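Long-range contacts in malyl-CoA lyase/beta-methylmalyl-CoA lyase (Methylobacterium extorquens, PDB 5UGR), which belongs to the HpcH/HpaI aldolase/citrate lyase family of TIM-barrel proteins and carries a bound magnesium ion: residues Ile75-Leu80 and Leu103-Gly108; Gly134-Ile139 and Ala160-Val165; Ala62-Asp67 and Ala95-Asp100; Asp91-Cys96 and Lys127-Lys132. All blocks are in the same frame, centred on the assembly; numbering follows the deposited sequence. Where two conformers were deposited one is given.

Contact 1 of 4, residues Ile75-Leu80 and Leu103-Gly108; sequences IRINGL and LIPKVG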
loop_
_atom_site.group_PDB
_atom_site.type_symbol
_atom_site.label_atom_id
_atom_site.label_comp_id
_atom_site.label_asym_id
_atom_site.label_seq_id
_atom_site.Cartn_x
_atom_site.Cartn_y
_atom_site.Cartn_z
ATOM N N ILE A 75 4.653 -20.293 25.958
ATOM C CA ILE A 75 4.486 -19.271 26.985
ATOM C C ILE A 75 3.689 -18.107 26.393
ATOM O O ILE A 75 3.866 -17.768 25.204
ATOM C CB ILE A 75 5.819 -18.738 27.513
ATOM C CG1 ILE A 75 6.778 -18.238 26.384
ATOM C CG2 ILE A 75 6.509 -19.777 28.380
ATOM C CD1 ILE A 75 8.108 -17.642 26.774
ATOM N N ARG A 76 2.809 -17.534 27.225
ATOM C CA ARG A 76 2.153 -16.268 26.869
ATOM C C ARG A 76 2.989 -15.168 27.543
ATOM O O ARG A 76 3.016 -15.028 28.770
ATOM C CB ARG A 76 0.712 -16.163 27.228
ATOM C CG ARG A 76 0.133 -14.792 26.805
ATOM C CD ARG A 76 -1.371 -14.687 26.875
ATOM N NE ARG A 76 -1.930 -14.884 28.226
ATOM C CZ ARG A 76 -3.231 -14.889 28.501
ATOM N NH1 ARG A 76 -4.108 -14.665 27.521
ATOM N NH2 ARG A 76 -3.711 -15.209 29.709
ATOM N N ILE A 77 3.788 -14.490 26.707
ATOM C CA ILE A 77 4.605 -13.381 27.154
ATOM C C ILE A 77 3.787 -12.155 27.479
ATOM O O ILE A 77 2.632 -12.062 27.112
ATOM C CB ILE A 77 5.744 -13.031 26.169
ATOM C CG1 ILE A 77 5.182 -12.592 24.793
ATOM C CG2 ILE A 77 6.640 -14.239 25.972
ATOM C CD1 ILE A 77 6.242 -12.170 23.827
ATOM N N ASN A 78 4.412 -11.231 28.208
ATOM C CA ASN A 78 3.760 -9.966 28.488
ATOM C C ASN A 78 3.599 -9.115 27.230
ATOM O O ASN A 78 4.251 -9.353 26.183
ATOM C CB ASN A 78 4.494 -9.246 29.622
ATOM C CG ASN A 78 4.055 -9.778 30.959
ATOM O OD1 ASN A 78 2.947 -9.440 31.463
ATOM N ND2 ASN A 78 4.856 -10.691 31.521
ATOM N N GLY A 79 2.755 -8.113 27.349
ATOM C CA GLY A 79 2.473 -7.228 26.208
ATOM C C GLY A 79 3.679 -6.396 25.779
ATOM O O GLY A 79 4.576 -6.076 26.572
ATOM N N LEU A 80 3.746 -6.109 24.488
ATOM C CA LEU A 80 4.852 -5.329 23.926
ATOM C C LEU A 80 4.914 -3.921 24.501
ATOM O O LEU A 80 5.933 -3.244 24.385
ATOM C CB LEU A 80 4.793 -5.273 22.384
ATOM C CG LEU A 80 5.413 -6.495 21.650
ATOM C CD1 LEU A 80 4.559 -7.742 21.882
ATOM C CD2 LEU A 80 5.508 -6.204 20.149
ATOM N N LEU A 103 3.315 -17.406 22.512
ATOM C CA LEU A 103 2.005 -16.786 22.313
ATOM C C LEU A 103 2.179 -15.278 22.619
ATOM O O LEU A 103 2.488 -14.875 23.749
ATOM C CB LEU A 103 0.932 -17.435 23.184
ATOM C CG LEU A 103 -0.423 -16.753 23.283
ATOM C CD1 LEU A 103 -1.004 -16.486 21.892
ATOM C CD2 LEU A 103 -1.369 -17.620 24.096
ATOM N N ILE A 104 2.013 -14.467 21.567
ATOM C CA ILE A 104 2.233 -13.035 21.637
ATOM C C ILE A 104 0.835 -12.406 21.854
ATOM O O ILE A 104 -0.063 -12.584 21.020
ATOM C CB ILE A 104 2.833 -12.447 20.361
ATOM C CG1 ILE A 104 4.097 -13.192 19.938
ATOM C CG2 ILE A 104 3.127 -10.964 20.541
ATOM C CD1 ILE A 104 4.589 -12.844 18.537
ATOM N N PRO A 105 0.628 -11.670 22.949
ATOM C CA PRO A 105 -0.673 -11.093 23.267
ATOM C C PRO A 105 -0.930 -9.747 22.578
ATOM O O PRO A 105 0.025 -9.031 22.197
ATOM C CB PRO A 105 -0.601 -10.923 24.802
ATOM C CG PRO A 105 0.844 -10.526 24.998
ATOM C CD PRO A 105 1.609 -11.393 24.034
ATOM N N LYS A 106 -2.232 -9.462 22.405
ATOM C CA LYS A 106 -2.650 -8.107 22.054
ATOM C C LYS A 106 -2.065 -7.615 20.751
ATOM O O LYS A 106 -1.789 -6.444 20.561
ATOM C CB LYS A 106 -2.405 -7.099 23.174
ATOM C CG LYS A 106 -2.925 -7.531 24.515
ATOM C CD LYS A 106 -2.663 -6.545 25.616
ATOM C CE LYS A 106 -1.249 -5.961 25.668
ATOM N NZ LYS A 106 -1.042 -5.151 26.934
ATOM N N VAL A 107 -1.841 -8.527 19.807
ATOM C CA VAL A 107 -1.112 -8.106 18.587
ATOM C C VAL A 107 -1.985 -7.127 17.776
ATOM O O VAL A 107 -3.182 -7.354 17.574
ATOM C CB VAL A 107 -0.708 -9.323 17.713
ATOM C CG1 VAL A 107 -0.068 -8.906 16.386
ATOM C CG2 VAL A 107 0.252 -10.203 18.504
ATOM N N GLY A 108 -1.369 -6.027 17.363
ATOM C CA GLY A 108 -2.095 -4.954 16.677
ATOM C C GLY A 108 -1.725 -4.787 15.230
ATOM O O GLY A 108 -2.577 -4.478 14.420
HETATM O O HOH W 1 1.346 -6.635 22.956
#
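Leu-103 meets the neighbouring strand first through its backbone: Leu-103 N gives a nearly straight hydrogen bond to Ile-75 O (2.8 Å, 167° at the hydrogen), and Leu-103 O receives Ile-77 N over a longer, more bent 3.3 Å. The two bonds bracket Arg-76, which forms a parallel bridge with Leu-103. Both residues have CG anti to the backbone N (chi1 -180° for Arg-76, 169° for Leu-103); the two side chains lie side by side, pointing the same way, with Leu-103 CD2 4.0 Å from Arg-76 CB. Arg-76, in a salt bridge with Asp-42, brings its side chain about 4 Å from the magnesium ion. Ile-104 turns to the other face, where Ile-104 CG2 touches Leu-80 CD1 at 3.8 Å. At Pro-105 the ladder stops. The parallel pattern would next place an N-H against Ile-77 O, but proline has none, and Pro-105 CG sits 3.2 Å from Ile-77 O, a buried oxygen with no polar partner in the model. The ring also crosses the Ile-77 side chain at about a right angle, Pro-105 CD lying 3.8 Å from Ile-77 CG1. A water joins the diverging chains, accepting from Leu-80 N and donating to Pro-105 O at 2.8 Å. Lys-106 CE touches Gly-79 CA; Lys-106 NZ forms salt bridges with Asp-81 and with Asp-304 of the second subunit, and its backbone N bonds to Glu-140, a magnesium ligand. This is a beta-alpha-beta unit of a TIM barrel, opening at its C-terminal strand ends onto the metal site.

Contact 2 of 4, residues Gly134-Ile139 and Ala160-Val165; sequences GFEVLI and AMSFGV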
loop_
_atom_site.group_PDB
_atom_site.type_symbol
_atom_site.label_atom_id
_atom_site.label_comp_id
_atom_site.label_asym_id
_atom_site.label_seq_id
_atom_site.Cartn_x
_atom_site.Cartn_y
_atom_site.Cartn_z
ATOM N N GLY A 134 7.949 -21.628 17.187
ATOM C CA GLY A 134 6.828 -21.103 16.402
ATOM C C GLY A 134 6.089 -20.044 17.190
ATOM O O GLY A 134 6.159 -20.013 18.403
ATOM N N PHE A 135 5.273 -19.273 16.484
ATOM C CA PHE A 135 4.462 -18.238 17.093
ATOM C C PHE A 135 2.956 -18.533 16.968
ATOM O O PHE A 135 2.439 -18.993 15.901
ATOM C CB PHE A 135 4.706 -16.866 16.490
ATOM C CG PHE A 135 6.077 -16.265 16.714
ATOM C CD1 PHE A 135 6.914 -16.651 17.762
ATOM C CD2 PHE A 135 6.482 -15.207 15.947
ATOM C CE1 PHE A 135 8.114 -16.010 17.983
ATOM C CE2 PHE A 135 7.687 -14.554 16.188
ATOM C CZ PHE A 135 8.521 -14.979 17.217
ATOM N N GLU A 136 2.238 -18.164 18.011
ATOM C CA GLU A 136 0.785 -18.018 17.973
ATOM C C GLU A 136 0.539 -16.546 18.346
ATOM O O GLU A 136 1.220 -15.980 19.189
ATOM C CB GLU A 136 0.093 -18.930 18.992
ATOM C CG GLU A 136 -1.426 -18.825 19.047
ATOM C CD GLU A 136 -2.000 -19.846 20.081
ATOM O OE1 GLU A 136 -1.628 -21.054 19.959
ATOM O OE2 GLU A 136 -2.768 -19.390 20.997
ATOM N N VAL A 137 -0.446 -15.922 17.692
ATOM C CA VAL A 137 -0.845 -14.558 18.027
ATOM C C VAL A 137 -2.236 -14.528 18.575
ATOM O O VAL A 137 -3.125 -15.218 18.101
ATOM C CB VAL A 137 -0.691 -13.611 16.835
ATOM C CG1 VAL A 137 0.752 -13.431 16.429
ATOM C CG2 VAL A 137 -1.564 -13.969 15.751
ATOM N N LEU A 138 -2.426 -13.704 19.582
ATOM C CA LEU A 138 -3.752 -13.400 20.103
ATOM C C LEU A 138 -4.329 -12.184 19.398
ATOM O O LEU A 138 -3.690 -11.092 19.389
ATOM C CB LEU A 138 -3.675 -13.142 21.606
ATOM C CG LEU A 138 -4.185 -14.260 22.483
ATOM C CD1 LEU A 138 -3.539 -14.247 23.850
ATOM C CD2 LEU A 138 -5.685 -14.237 22.573
ATOM N N ILE A 139 -5.497 -12.382 18.782
ATOM C CA ILE A 139 -6.306 -11.291 18.218
ATOM C C ILE A 139 -7.375 -11.050 19.278
ATOM O O ILE A 139 -8.349 -11.834 19.425
ATOM C CB ILE A 139 -6.863 -11.680 16.845
ATOM C CG1 ILE A 139 -5.754 -12.079 15.878
ATOM C CG2 ILE A 139 -7.715 -10.530 16.296
ATOM C CD1 ILE A 139 -4.780 -11.020 15.540
ATOM N N ALA A 160 -0.557 -19.891 14.049
ATOM C CA ALA A 160 -1.911 -19.975 14.629
ATOM C C ALA A 160 -2.318 -18.609 15.151
ATOM O O ALA A 160 -1.458 -17.804 15.531
ATOM C CB ALA A 160 -1.909 -20.973 15.775
ATOM N N MET A 161 -3.633 -18.383 15.191
ATOM C CA MET A 161 -4.204 -17.194 15.827
ATOM C C MET A 161 -5.298 -17.661 16.779
ATOM O O MET A 161 -6.108 -18.532 16.402
ATOM C CB MET A 161 -4.815 -16.210 14.805
ATOM C CG MET A 161 -4.006 -15.960 13.548
ATOM S SD MET A 161 -4.728 -14.728 12.408
ATOM C CE MET A 161 -3.369 -13.602 12.562
ATOM N N SER A 162 -5.299 -17.064 17.989
ATOM C CA SER A 162 -6.374 -17.297 18.931
ATOM C C SER A 162 -7.259 -16.056 19.032
ATOM O O SER A 162 -6.728 -14.951 19.119
ATOM C CB SER A 162 -5.846 -17.604 20.327
ATOM O OG SER A 162 -5.326 -18.935 20.450
ATOM N N PHE A 163 -8.598 -16.284 19.050
ATOM C CA PHE A 163 -9.575 -15.224 19.258
ATOM C C PHE A 163 -9.780 -15.027 20.736
ATOM O O PHE A 163 -10.452 -15.819 21.402
ATOM C CB PHE A 163 -10.841 -15.532 18.522
ATOM C CG PHE A 163 -11.939 -14.579 18.800
ATOM C CD1 PHE A 163 -11.720 -13.224 18.665
ATOM C CD2 PHE A 163 -13.174 -15.029 19.308
ATOM C CE1 PHE A 163 -12.744 -12.323 18.982
ATOM C CE2 PHE A 163 -14.199 -14.124 19.588
ATOM C CZ PHE A 163 -13.968 -12.793 19.457
ATOM N N GLY A 164 -9.219 -13.924 21.262
ATOM C CA GLY A 164 -9.342 -13.601 22.686
ATOM C C GLY A 164 -10.634 -12.889 22.973
ATOM O O GLY A 164 -10.676 -11.651 23.079
ATOM N N VAL A 165 -11.704 -13.655 23.107
ATOM C CA VAL A 165 -13.062 -13.096 23.149
ATOM C C VAL A 165 -13.299 -12.082 24.261
ATOM O O VAL A 165 -13.990 -11.087 24.041
ATOM C CB VAL A 165 -14.131 -14.224 23.113
ATOM C CG1 VAL A 165 -14.051 -15.083 24.370
ATOM C CG2 VAL A 165 -15.531 -13.627 22.916
#
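Val-137 and Ser-162 lie at the middle of a backbone ladder that joins two parallel strands, their axes 4.6 Å apart and inclined by 26°. Four hydrogen bonds carry it: Val-137 N to Ala-160 O (3.0 Å), Ser-162 N to Val-137 O (2.9 Å), Ile-139 N to Ser-162 O (2.9 Å) and Gly-164 N to Ile-139 O (2.9 Å). The last extends the pairing past the strand to Gly-164, which is the N-cap residue of helix 165-172.

Among side chains one polar bond crosses. Ser-162 OG donates to Glu-136 OE2 at 2.7 Å, meeting it from above the carboxylate plane, 59° out of it. Glu-136 has CG anti to the backbone N (chi1 179°); the chain is extended beyond CG, and OE2 ends at Ser-162 OG. Trp-254 NE1 bonds to the same hydroxyl, and Glu-17 OE1 comes close to Glu-136 OE2, a like-charge approach.

Apolar contacts fall on both faces. Glu-136 CG lies 3.9 Å from Ala-160 CB, and Leu-138 CD2 reaches Gly-164 CA at 3.7 Å. On the other face Val-137 and Met-161 lie side by side; the touch of the Met-161 methyl is less certain, since that residue was deposited in two conformers. Helix 207-220 covers Met-161 and Phe-163. These are adjacent strands of a TIM barrel, leading at their C-terminal ends to the magnesium ligands Glu-140 and Asp-167.

Contact 3 of 4, residues Ala62-Asp67 and Ala95-Asp100; sequences ALNDLD and ACPRLD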
loop_
_atom_site.group_PDB
_atom_site.type_symbol
_atom_site.label_atom_id
_atom_site.label_comp_id
_atom_site.label_asym_id
_atom_site.label_seq_id
_atom_site.Cartn_x
_atom_site.Cartn_y
_atom_site.Cartn_z
ATOM N N ALA A 62 9.677 -25.078 35.578
ATOM C CA ALA A 62 8.677 -26.033 35.122
ATOM C C ALA A 62 9.035 -26.591 33.722
ATOM O O ALA A 62 8.939 -27.819 33.495
ATOM C CB ALA A 62 7.297 -25.382 35.085
ATOM N N LEU A 63 9.460 -25.730 32.806
ATOM C CA LEU A 63 9.823 -26.204 31.495
ATOM C C LEU A 63 11.026 -27.124 31.489
ATOM O O LEU A 63 11.094 -28.054 30.685
ATOM C CB LEU A 63 10.092 -25.033 30.517
ATOM C CG LEU A 63 8.858 -24.281 30.043
ATOM C CD1 LEU A 63 9.307 -22.982 29.410
ATOM C CD2 LEU A 63 8.097 -25.131 29.068
ATOM N N ASN A 64 11.955 -26.896 32.422
ATOM C CA ASN A 64 13.155 -27.710 32.480
ATOM C C ASN A 64 13.028 -28.987 33.255
ATOM O O ASN A 64 13.757 -29.960 32.962
ATOM C CB ASN A 64 14.258 -26.852 33.048
ATOM C CG ASN A 64 14.799 -25.874 32.023
ATOM O OD1 ASN A 64 14.593 -26.016 30.813
ATOM N ND2 ASN A 64 15.502 -24.899 32.493
ATOM N N ASP A 65 12.137 -29.000 34.247
ATOM C CA ASP A 65 12.063 -30.144 35.205
ATOM C C ASP A 65 10.876 -31.130 35.033
ATOM O O ASP A 65 10.968 -32.280 35.473
ATOM C CB ASP A 65 11.969 -29.608 36.653
ATOM C CG ASP A 65 13.178 -28.880 37.100
ATOM O OD1 ASP A 65 14.210 -28.895 36.405
ATOM O OD2 ASP A 65 13.059 -28.285 38.203
ATOM N N LEU A 66 9.750 -30.632 34.496
ATOM C CA LEU A 66 8.539 -31.445 34.516
ATOM C C LEU A 66 8.483 -32.253 33.237
ATOM O O LEU A 66 9.158 -31.958 32.240
ATOM C CB LEU A 66 7.297 -30.540 34.605
ATOM C CG LEU A 66 7.147 -29.800 35.927
ATOM C CD1 LEU A 66 5.892 -28.938 35.997
ATOM C CD2 LEU A 66 7.221 -30.734 37.144
ATOM N N ASP A 67 7.675 -33.288 33.261
ATOM C CA ASP A 67 7.511 -34.138 32.089
ATOM C C ASP A 67 6.259 -33.740 31.332
ATOM O O ASP A 67 5.143 -34.126 31.702
ATOM C CB ASP A 67 7.415 -35.595 32.565
ATOM C CG ASP A 67 7.251 -36.599 31.424
ATOM O OD1 ASP A 67 7.179 -36.230 30.220
ATOM O OD2 ASP A 67 7.237 -37.804 31.744
ATOM N N ALA A 95 17.097 -20.240 28.499
ATOM C CA ALA A 95 17.209 -21.325 29.498
ATOM C C ALA A 95 16.487 -22.608 29.166
ATOM O O ALA A 95 16.751 -23.620 29.813
ATOM C CB ALA A 95 16.769 -20.824 30.853
ATOM N N CYS A 96 15.550 -22.564 28.198
ATOM C CA CYS A 96 14.546 -23.637 28.120
ATOM C C CYS A 96 14.402 -24.203 26.719
ATOM O O CYS A 96 13.474 -23.836 25.975
ATOM C CB CYS A 96 13.200 -23.160 28.640
ATOM S SG CYS A 96 13.171 -22.472 30.297
ATOM N N PRO A 97 15.294 -25.127 26.322
ATOM C CA PRO A 97 15.157 -25.824 25.029
ATOM C C PRO A 97 13.775 -26.505 24.830
ATOM O O PRO A 97 13.363 -26.690 23.688
ATOM C CB PRO A 97 16.257 -26.908 25.079
ATOM C CG PRO A 97 17.192 -26.478 26.121
ATOM C CD PRO A 97 16.517 -25.535 27.042
ATOM N N ARG A 98 13.109 -26.927 25.900
ATOM C CA ARG A 98 11.800 -27.603 25.797
ATOM C C ARG A 98 10.713 -26.735 25.192
ATOM O O ARG A 98 9.749 -27.230 24.650
ATOM C CB ARG A 98 11.364 -28.187 27.144
ATOM C CG ARG A 98 10.034 -28.941 27.161
ATOM C CD ARG A 98 10.098 -30.139 26.257
ATOM N NE ARG A 98 8.868 -30.888 26.134
ATOM C CZ ARG A 98 7.871 -30.525 25.307
ATOM N NH1 ARG A 98 7.937 -29.371 24.636
ATOM N NH2 ARG A 98 6.790 -31.299 25.197
ATOM N N LEU A 99 10.850 -25.419 25.327
ATOM C CA LEU A 99 9.839 -24.516 24.776
ATOM C C LEU A 99 9.684 -24.752 23.281
ATOM O O LEU A 99 10.662 -24.758 22.530
ATOM C CB LEU A 99 10.233 -23.075 25.069
ATOM C CG LEU A 99 9.168 -22.047 24.733
ATOM C CD1 LEU A 99 7.914 -22.174 25.569
ATOM C CD2 LEU A 99 9.765 -20.638 24.793
ATOM N N ASP A 100 8.404 -24.850 22.860
ATOM C CA ASP A 100 8.077 -25.001 21.462
ATOM C C ASP A 100 7.615 -23.695 20.766
ATOM O O ASP A 100 7.922 -23.482 19.573
ATOM C CB ASP A 100 6.985 -26.047 21.268
ATOM C CG ASP A 100 7.406 -27.447 21.748
ATOM O OD1 ASP A 100 8.496 -27.909 21.294
ATOM O OD2 ASP A 100 6.630 -28.025 22.543
#
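Leu-63 and Asn-64, in the last turn of helix 52-65, pack against the loop that follows helix 85-95, a partly buried contact with an apolar centre and a polar margin on the outer layer of the barrel. Leu-63 supplies the centre. Its CB is directed at the loop, and Leu-63 CD1 touches two residues there, 4.0 Å from Cys-96 CB and 4.2 Å from Leu-99 CD1. The backbone of the same residue is covered too, with Arg-98 CB 3.6 Å from Leu-63 O.

Asn-64 works at the margin. Asn-64 ND2 donates to Ala-95 O at 3.2 Å, with an N-H...O angle of 151°; the acceptor lies close to the amide plane, whereas the donor stands 47° above the plane of the carbonyl. Asn-64 OD1 also lies near Ala-95 O (3.4 Å), two acceptors that cannot bond, and beside Cys-96 CA.

The shape of the loop comes from a type I beta turn, Cys-96 to Leu-99, in which Leu-99 N bonds to Cys-96 O at 3.1 Å. Arg-98 has CG anti to the backbone N and then bends at chi2 (62°), which swings CD aside. Its guanidinium forms a salt bridge within the loop, Arg-98 NH1 to Asp-100 OD2 at 2.8 Å, with the oxygen in the guanidinium plane. Arg-98 NH2 also bonds to the carbonyls of Gly-69 and Lys-71, and Asp-100 to Met-73 N and Lys-131. The ends of two helices and an alpha-to-beta turn are thus joined at the N-terminal end of the strands, as between successive beta-alpha units of a TIM barrel.

Contact 4 of 4, residues Asp91-Cys96 and Lys127-Lys132; sequences DIVEAC and KKREKK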
loop_
_atom_site.group_PDB
_atom_site.type_symbol
_atom_site.label_atom_id
_atom_site.label_comp_id
_atom_site.label_asym_id
_atom_site.label_seq_id
_atom_site.Cartn_x
_atom_site.Cartn_y
_atom_site.Cartn_z
ATOM N N ASP A 91 15.021 -14.513 29.055
ATOM C CA ASP A 91 15.360 -15.480 30.125
ATOM C C ASP A 91 14.860 -16.889 29.783
ATOM O O ASP A 91 15.563 -17.877 29.969
ATOM C CB ASP A 91 14.822 -15.054 31.471
ATOM C CG ASP A 91 15.488 -13.843 32.026
ATOM O OD1 ASP A 91 16.442 -13.322 31.426
ATOM O OD2 ASP A 91 15.125 -13.493 33.181
ATOM N N ILE A 92 13.642 -16.986 29.268
ATOM C CA ILE A 92 13.062 -18.302 29.014
ATOM C C ILE A 92 13.633 -18.927 27.774
ATOM O O ILE A 92 13.953 -20.142 27.798
ATOM C CB ILE A 92 11.522 -18.287 29.027
ATOM C CG1 ILE A 92 11.016 -17.773 30.361
ATOM C CG2 ILE A 92 10.941 -19.646 28.670
ATOM C CD1 ILE A 92 9.555 -17.334 30.446
ATOM N N VAL A 93 13.776 -18.158 26.668
ATOM C CA VAL A 93 14.298 -18.786 25.482
ATOM C C VAL A 93 15.769 -19.198 25.717
ATOM O O VAL A 93 16.193 -20.296 25.277
ATOM C CB VAL A 93 14.109 -17.938 24.199
ATOM C CG1 VAL A 93 14.705 -18.602 22.978
ATOM C CG2 VAL A 93 12.621 -17.649 23.966
ATOM N N GLU A 94 16.528 -18.398 26.448
ATOM C CA GLU A 94 17.926 -18.791 26.730
ATOM C C GLU A 94 17.995 -20.089 27.508
ATOM O O GLU A 94 18.843 -20.923 27.212
ATOM C CB GLU A 94 18.670 -17.672 27.467
ATOM C CG GLU A 94 19.128 -16.527 26.582
ATOM C CD GLU A 94 19.949 -15.474 27.314
ATOM O OE1 GLU A 94 20.131 -15.554 28.552
ATOM O OE2 GLU A 94 20.456 -14.569 26.601
ATOM N N ALA A 95 17.097 -20.240 28.499
ATOM C CA ALA A 95 17.209 -21.325 29.498
ATOM C C ALA A 95 16.487 -22.608 29.166
ATOM O O ALA A 95 16.751 -23.620 29.813
ATOM C CB ALA A 95 16.769 -20.824 30.853
ATOM N N CYS A 96 15.550 -22.564 28.198
ATOM C CA CYS A 96 14.546 -23.637 28.120
ATOM C C CYS A 96 14.402 -24.203 26.719
ATOM O O CYS A 96 13.474 -23.836 25.975
ATOM C CB CYS A 96 13.200 -23.160 28.640
ATOM S SG CYS A 96 13.171 -22.472 30.297
ATOM N N LYS A 127 22.237 -19.533 21.013
ATOM C CA LYS A 127 22.178 -20.797 21.718
ATOM C C LYS A 127 22.434 -21.996 20.798
ATOM O O LYS A 127 22.528 -23.125 21.270
ATOM C CB LYS A 127 20.857 -21.007 22.487
ATOM C CG LYS A 127 20.595 -20.002 23.624
ATOM C CD LYS A 127 21.680 -19.902 24.697
ATOM C CE LYS A 127 21.751 -21.171 25.467
ATOM N NZ LYS A 127 22.783 -20.941 26.521
ATOM N N LYS A 128 22.512 -21.742 19.502
ATOM C CA LYS A 128 22.797 -22.796 18.531
ATOM C C LYS A 128 21.801 -23.974 18.571
ATOM O O LYS A 128 22.145 -25.078 18.303
ATOM C CB LYS A 128 24.248 -23.256 18.627
ATOM C CG LYS A 128 25.275 -22.131 18.439
ATOM C CD LYS A 128 26.683 -22.656 18.713
ATOM C CE LYS A 128 27.733 -21.655 18.220
ATOM N NZ LYS A 128 29.137 -22.052 18.553
ATOM N N ARG A 129 20.549 -23.525 18.567
ATOM C CA ARG A 129 19.356 -24.314 18.713
ATOM C C ARG A 129 19.018 -25.190 17.469
ATOM O O ARG A 129 19.072 -24.635 16.376
ATOM C CB ARG A 129 18.284 -23.273 18.953
ATOM C CG ARG A 129 18.351 -22.653 20.250
ATOM C CD ARG A 129 17.805 -23.787 21.096
ATOM N NE ARG A 129 18.158 -23.663 22.477
ATOM C CZ ARG A 129 17.570 -22.796 23.300
ATOM N NH1 ARG A 129 17.969 -22.733 24.545
ATOM N NH2 ARG A 129 16.604 -21.960 22.829
ATOM N N GLU A 130 18.681 -26.508 17.564
ATOM C CA GLU A 130 18.155 -27.146 16.327
ATOM C C GLU A 130 16.727 -26.712 16.105
ATOM O O GLU A 130 16.346 -26.378 15.008
ATOM C CB GLU A 130 18.157 -28.661 16.474
ATOM C CG GLU A 130 17.820 -29.392 15.179
ATOM C CD GLU A 130 19.038 -30.082 14.574
ATOM O OE1 GLU A 130 20.184 -29.572 14.733
ATOM O OE2 GLU A 130 18.843 -31.136 13.944
ATOM N N LYS A 131 15.930 -26.788 17.167
ATOM C CA LYS A 131 14.494 -26.514 17.089
ATOM C C LYS A 131 14.319 -25.013 16.823
ATOM O O LYS A 131 15.038 -24.206 17.405
ATOM C CB LYS A 131 13.795 -26.899 18.401
ATOM C CG LYS A 131 12.267 -26.641 18.424
ATOM C CD LYS A 131 11.729 -26.419 19.851
ATOM C CE LYS A 131 11.842 -27.648 20.654
ATOM N NZ LYS A 131 11.182 -27.660 21.964
ATOM N N LYS A 132 13.358 -24.656 15.980
ATOM C CA LYS A 132 12.950 -23.247 15.807
ATOM C C LYS A 132 11.592 -23.056 16.480
ATOM O O LYS A 132 10.611 -23.769 16.187
ATOM C CB LYS A 132 12.895 -22.873 14.310
ATOM C CG LYS A 132 14.281 -22.791 13.547
ATOM C CD LYS A 132 14.206 -21.964 12.232
ATOM C CE LYS A 132 15.281 -20.844 11.996
ATOM N NZ LYS A 132 14.986 -19.325 12.281
#
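Arg-129 grips Val-93 O end-on with both terminal nitrogens: NH2 donates to it at 3.0 Å and NH1 at 3.1 Å. The carbonyl oxygen lies within 5° of the guanidinium plane, so the two N-H groups converge on it from one edge. NH1 makes a further bond to Glu-94 O, but at 3.3 Å and with an angle of 123° at the hydrogen this one is weak. Arg-129 was modelled in two conformers, and the bonds hold for one of them.

Both acceptors are carbonyls in the last turn of helix 85-95, and a cation there would be expected to be favoured by the negative end of the helix dipole. The donor comes from the alpha-to-beta loop after helix 110-127, the next helix round the outside of the TIM barrel.

Lys-127 adds a carbon contact: its chain, bent at chi2 and chi3, lays CE 3.4 Å from Glu-94 O, while Lys-127 CB rests 3.7 Å above the guanidinium plane of Arg-129, offset toward the rim. Lys-127 NZ bonds to a pentaethylene glycol molecule, probably from the crystallisation liquor; Glu-94 OE2 is hydrogen-bonded to Tyr-86 OH of the third subunit. Packing is slight: the methyl Val-93 CG1 lies 3.9 Å from the nitrogen Arg-129 NH2, the two side chains crossing obliquely, and Ile-123 of helix 110-127 touches Val-93.

In the fold
Contacts 1 and 2, centres about 9 Å apart, belong to one barrel sheet: strand 101-104 pairs with strand 134-139, with Ile-104 N 2.9 Å from Glu-136 O and Ile-104 O 3.0 Å from Leu-138 N. Both border the magnesium ion, Arg-76 of contact 1 at about 4 Å and Leu-138 of contact 2 at about 5 Å between side chain and metal. Contacts 3 and 4 lie farther out, about 21 and 22 Å from the chain centre, and share Ala-95 and Cys-96. Asp-100 OD1 and Lys-131 NZ, salt-bridged at 2.8 Å, tie their loops together. Leu-99 CD1 of contact 3 touches Ile-75 N at 3.8 Å, while Ile-92 of contact 4 touches both Ile-75 and Leu-63.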